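Local coordinates for protein pyruvate kinase (Toxoplasma gondii, PDB 3GG8) that catalyses the last step of glycolysis, transferring the phosphoryl group of phosphoenolpyruvate to ADP to yield pyruvate and ATP, at residues C[333-344]-C[363-374]. Residues are numbered along the deposited sequence; the frame is centred on the assembly and turned at random. Where two conformers were deposited one is given.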
loop_
_atom_site.group_PDB
_atom_site.type_symbol
_atom_site.label_atom_id
_atom_site.label_comp_id
_atom_site.label_asym_id
_atom_site.label_seq_id
_atom_site.Cartn_x
_atom_site.Cartn_y
_atom_site.Cartn_z
ATOM N N VAL C 333 -3.856 -18.698 26.445
ATOM C CA VAL C 333 -2.619 -17.939 26.711
ATOM C C VAL C 333 -1.964 -17.472 25.411
ATOM O O VAL C 333 -1.546 -16.313 25.295
ATOM C CB VAL C 333 -1.610 -18.772 27.530
ATOM C CG1 VAL C 333 -0.226 -18.101 27.570
ATOM C CG2 VAL C 333 -2.130 -19.007 28.919
ATOM N N ALA C 334 -1.901 -18.369 24.433
ATOM C CA ALA C 334 -1.324 -18.067 23.128
ATOM C C ALA C 334 -2.066 -16.932 22.406
ATOM O O ALA C 334 -1.445 -16.040 21.814
ATOM C CB ALA C 334 -1.307 -19.317 22.266
ATOM N N ASN C 335 -3.398 -16.982 22.458
ATOM C CA ASN C 335 -4.180 -15.934 21.834
ATOM C C ASN C 335 -3.981 -14.561 22.485
ATOM O O ASN C 335 -4.015 -13.569 21.784
ATOM C CB ASN C 335 -5.645 -16.342 21.631
ATOM C CG ASN C 335 -5.836 -17.198 20.366
ATOM O OD1 ASN C 335 -5.739 -16.699 19.237
ATOM N ND2 ASN C 335 -6.084 -18.492 20.556
ATOM N N ALA C 336 -3.732 -14.502 23.791
ATOM C CA ALA C 336 -3.436 -13.225 24.455
ATOM C C ALA C 336 -2.146 -12.625 23.892
ATOM O O ALA C 336 -2.095 -11.423 23.610
ATOM C CB ALA C 336 -3.323 -13.394 25.975
ATOM N N VAL C 337 -1.120 -13.474 23.727
ATOM C CA VAL C 337 0.144 -13.089 23.074
ATOM C C VAL C 337 -0.116 -12.566 21.653
ATOM O O VAL C 337 0.412 -11.522 21.258
ATOM C CB VAL C 337 1.180 -14.255 23.074
ATOM C CG1 VAL C 337 2.424 -13.898 22.267
ATOM C CG2 VAL C 337 1.564 -14.639 24.510
ATOM N N LEU C 338 -0.967 -13.278 20.909
ATOM C CA LEU C 338 -1.278 -12.900 19.539
ATOM C C LEU C 338 -2.164 -11.667 19.450
ATOM O O LEU C 338 -2.140 -10.965 18.448
ATOM C CB LEU C 338 -1.899 -14.069 18.771
ATOM C CG LEU C 338 -0.884 -15.152 18.410
ATOM C CD1 LEU C 338 -1.608 -16.428 18.083
ATOM C CD2 LEU C 338 -0.012 -14.690 17.256
ATOM N N ASP C 339 -2.957 -11.427 20.488
ATOM C CA ASP C 339 -3.744 -10.207 20.621
ATOM C C ASP C 339 -2.783 -9.021 20.774
ATOM O O ASP C 339 -3.120 -7.897 20.404
ATOM C CB ASP C 339 -4.623 -10.269 21.881
ATOM C CG ASP C 339 -5.960 -10.977 21.659
ATOM O OD1 ASP C 339 -6.187 -11.539 20.553
ATOM O OD2 ASP C 339 -6.781 -10.950 22.619
ATOM N N GLY C 340 -1.614 -9.283 21.364
ATOM C CA GLY C 340 -0.559 -8.282 21.500
ATOM C C GLY C 340 -0.132 -7.979 22.922
ATOM O O GLY C 340 0.463 -6.939 23.181
ATOM N N THR C 341 -0.405 -8.890 23.845
ATOM C CA THR C 341 -0.171 -8.621 25.266
ATOM C C THR C 341 1.316 -8.472 25.610
ATOM O O THR C 341 2.153 -9.163 25.040
ATOM C CB THR C 341 -0.834 -9.705 26.185
ATOM O OG1 THR C 341 -0.955 -9.188 27.520
ATOM C CG2 THR C 341 -0.011 -10.998 26.197
ATOM N N ASP C 342 1.624 -7.570 26.542
ATOM C CA ASP C 342 2.988 -7.383 26.997
ATOM C C ASP C 342 3.345 -8.448 27.996
ATOM O O ASP C 342 4.455 -8.996 27.940
ATOM C CB ASP C 342 3.190 -5.997 27.621
ATOM C CG ASP C 342 3.228 -4.893 26.574
ATOM O OD1 ASP C 342 4.316 -4.634 26.010
ATOM O OD2 ASP C 342 2.164 -4.293 26.304
ATOM N N CYS C 343 2.401 -8.721 28.915
ATOM C CA CYS C 343 2.556 -9.702 29.991
ATOM C C CYS C 343 1.419 -10.712 30.051
ATOM O O CYS C 343 0.268 -10.422 29.709
ATOM C CB CYS C 343 2.647 -9.027 31.360
ATOM S SG CYS C 343 3.887 -7.721 31.517
ATOM N N VAL C 344 1.776 -11.912 30.495
ATOM C CA VAL C 344 0.819 -12.941 30.879
ATOM C C VAL C 344 1.037 -13.221 32.373
ATOM O O VAL C 344 2.172 -13.186 32.859
ATOM C CB VAL C 344 0.964 -14.211 30.002
ATOM C CG1 VAL C 344 0.334 -13.985 28.629
ATOM C CG2 VAL C 344 2.440 -14.612 29.859
ATOM N N MET C 363 4.287 -21.785 30.553
ATOM C CA MET C 363 3.851 -20.530 29.971
ATOM C C MET C 363 4.908 -19.901 29.082
ATOM O O MET C 363 4.559 -19.254 28.108
ATOM C CB MET C 363 3.398 -19.523 31.038
ATOM C CG MET C 363 2.418 -18.501 30.439
ATOM S SD MET C 363 1.312 -17.789 31.651
ATOM C CE MET C 363 2.521 -16.855 32.571
ATOM N N ALA C 364 6.185 -20.050 29.445
ATOM C CA ALA C 364 7.311 -19.604 28.608
ATOM C C ALA C 364 7.298 -20.348 27.282
ATOM O O ALA C 364 7.533 -19.755 26.232
ATOM C CB ALA C 364 8.626 -19.835 29.320
ATOM N N ARG C 365 7.015 -21.649 27.340
ATOM C CA ARG C 365 6.894 -22.482 26.140
ATOM C C ARG C 365 5.713 -22.049 25.273
ATOM O O ARG C 365 5.866 -21.933 24.076
ATOM C CB ARG C 365 6.744 -23.960 26.501
ATOM C CG ARG C 365 8.038 -24.684 26.826
ATOM C CD ARG C 365 7.772 -26.176 27.031
ATOM N NE ARG C 365 7.640 -26.534 28.449
ATOM C CZ ARG C 365 8.662 -26.912 29.227
ATOM N NH1 ARG C 365 8.451 -27.222 30.507
ATOM N NH2 ARG C 365 9.895 -26.989 28.726
ATOM N N ILE C 366 4.550 -21.805 25.884
ATOM C CA ILE C 366 3.350 -21.384 25.135
ATOM C C ILE C 366 3.571 -20.007 24.516
ATOM O O ILE C 366 3.146 -19.758 23.401
ATOM C CB ILE C 366 2.077 -21.326 26.000
ATOM C CG1 ILE C 366 1.709 -22.701 26.546
ATOM C CG2 ILE C 366 0.894 -20.780 25.191
ATOM C CD1 ILE C 366 0.813 -22.623 27.785
ATOM N N CYS C 367 4.254 -19.128 25.247
ATOM C CA CYS C 367 4.600 -17.807 24.726
ATOM C C CYS C 367 5.476 -17.954 23.500
ATOM O O CYS C 367 5.186 -17.374 22.455
ATOM C CB CYS C 367 5.312 -16.963 25.778
ATOM S SG CYS C 367 4.171 -16.266 27.006
ATOM N N TYR C 368 6.532 -18.757 23.621
ATOM C CA TYR C 368 7.437 -18.960 22.515
ATOM C C TYR C 368 6.699 -19.422 21.271
ATOM O O TYR C 368 6.947 -18.881 20.199
ATOM C CB TYR C 368 8.581 -19.930 22.858
ATOM C CG TYR C 368 9.549 -20.105 21.709
ATOM C CD1 TYR C 368 9.357 -21.120 20.758
ATOM C CD2 TYR C 368 10.631 -19.239 21.540
ATOM C CE1 TYR C 368 10.237 -21.284 19.676
ATOM C CE2 TYR C 368 11.523 -19.395 20.452
ATOM C CZ TYR C 368 11.310 -20.419 19.533
ATOM O OH TYR C 368 12.178 -20.586 18.477
ATOM N N GLU C 369 5.806 -20.405 21.408
ATOM C CA GLU C 369 5.098 -20.978 20.243
ATOM C C GLU C 369 4.146 -19.994 19.588
ATOM O O GLU C 369 3.966 -20.022 18.375
ATOM C CB GLU C 369 4.307 -22.220 20.629
ATOM C CG GLU C 369 5.133 -23.326 21.200
ATOM C CD GLU C 369 5.897 -24.121 20.152
ATOM O OE1 GLU C 369 5.860 -23.796 18.944
ATOM O OE2 GLU C 369 6.541 -25.100 20.552
ATOM N N ALA C 370 3.507 -19.150 20.403
ATOM C CA ALA C 370 2.584 -18.127 19.902
ATOM C C ALA C 370 3.364 -17.093 19.122
ATOM O O ALA C 370 2.929 -16.636 18.080
ATOM C CB ALA C 370 1.827 -17.460 21.056
ATOM N N GLU C 371 4.527 -16.731 19.642
ATOM C CA GLU C 371 5.403 -15.761 19.005
ATOM C C GLU C 371 5.935 -16.273 17.662
ATOM O O GLU C 371 6.302 -15.486 16.795
ATOM C CB GLU C 371 6.523 -15.366 19.964
ATOM C CG GLU C 371 6.040 -14.410 21.052
ATOM C CD GLU C 371 6.939 -14.377 22.265
ATOM O OE1 GLU C 371 6.474 -13.940 23.345
ATOM O OE2 GLU C 371 8.109 -14.781 22.138
ATOM N N THR C 372 5.954 -17.594 17.500
ATOM C CA THR C 372 6.136 -18.264 16.190
ATOM C C THR C 372 5.135 -17.765 15.141
ATOM O O THR C 372 5.469 -17.633 13.965
ATOM C CB THR C 372 6.017 -19.805 16.371
ATOM O OG1 THR C 372 7.320 -20.366 16.544
ATOM C CG2 THR C 372 5.317 -20.488 15.221
ATOM N N CYS C 373 3.908 -17.482 15.580
ATOM C CA CYS C 373 2.827 -17.049 14.690
ATOM C C CYS C 373 2.891 -15.584 14.276
ATOM O O CYS C 373 2.232 -15.189 13.313
ATOM C CB CYS C 373 1.479 -17.278 15.365
ATOM S SG CYS C 373 0.799 -18.866 15.094
ATOM N N VAL C 374 3.647 -14.775 15.017
ATOM C CA VAL C 374 3.624 -13.323 14.822
ATOM C C VAL C 374 4.247 -12.884 13.486
ATOM O O VAL C 374 5.372 -13.276 13.139
ATOM C CB VAL C 374 4.256 -12.569 16.034
ATOM C CG1 VAL C 374 4.321 -11.078 15.770
ATOM C CG2 VAL C 374 3.456 -12.835 17.312
#
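Two neighbouring outer helices of a (beta/alpha)8 barrel, 327-339 and 356-371, meet here above strand 343-346, the eighth of the barrel. Their short segments cross at -48° with axes 8.6 Å apart, a close approach made possible by alanine on both sides: Ala-334 CB lies 3.8 Å from Ala-370 CB. One turn on, Val-337 spreads its branches over the second helix. Its CG1, placed anti to the backbone N (chi1 174°), packs against the methyl of Ala-370 and the aliphatic CG of Glu-371, whose side chain runs roughly perpendicular to that of Val-337, while CG2 faces Cys-367 SG at 4.0 Å. Glu-371 is buried; its OE1 is hydrogen-bonded to Thr-38 OG1 and OE2 to Arg-37 N. At the other end Val-333 CG1 rests 3.8 Å from Ile-366 CG2, the two short branched chains crossing nearly at right angles. Beneath the helices, Met-363 bends at chi3 (68°) and runs antiparallel alongside Val-344, bringing its flexible thioether's CE to 3.5 Å from Val-344 CG2; Cys-367 SG also touches that methyl. Leu-338 closes the partly exposed edge, its CD2 reaching Cys-373 CB at 3.5 Å. Gly-340 ends the first helix as C-prime of a Schellman motif (Thr-341 N to Ala-336 O, Gly-340 N weakly to Val-337 O); at its positive phi a CB would press on the preceding carbonyl, which suits glycine. Apolar side chains and a cysteine thiol pack between helices and against the strand, as in a TIM barrel's outer shell.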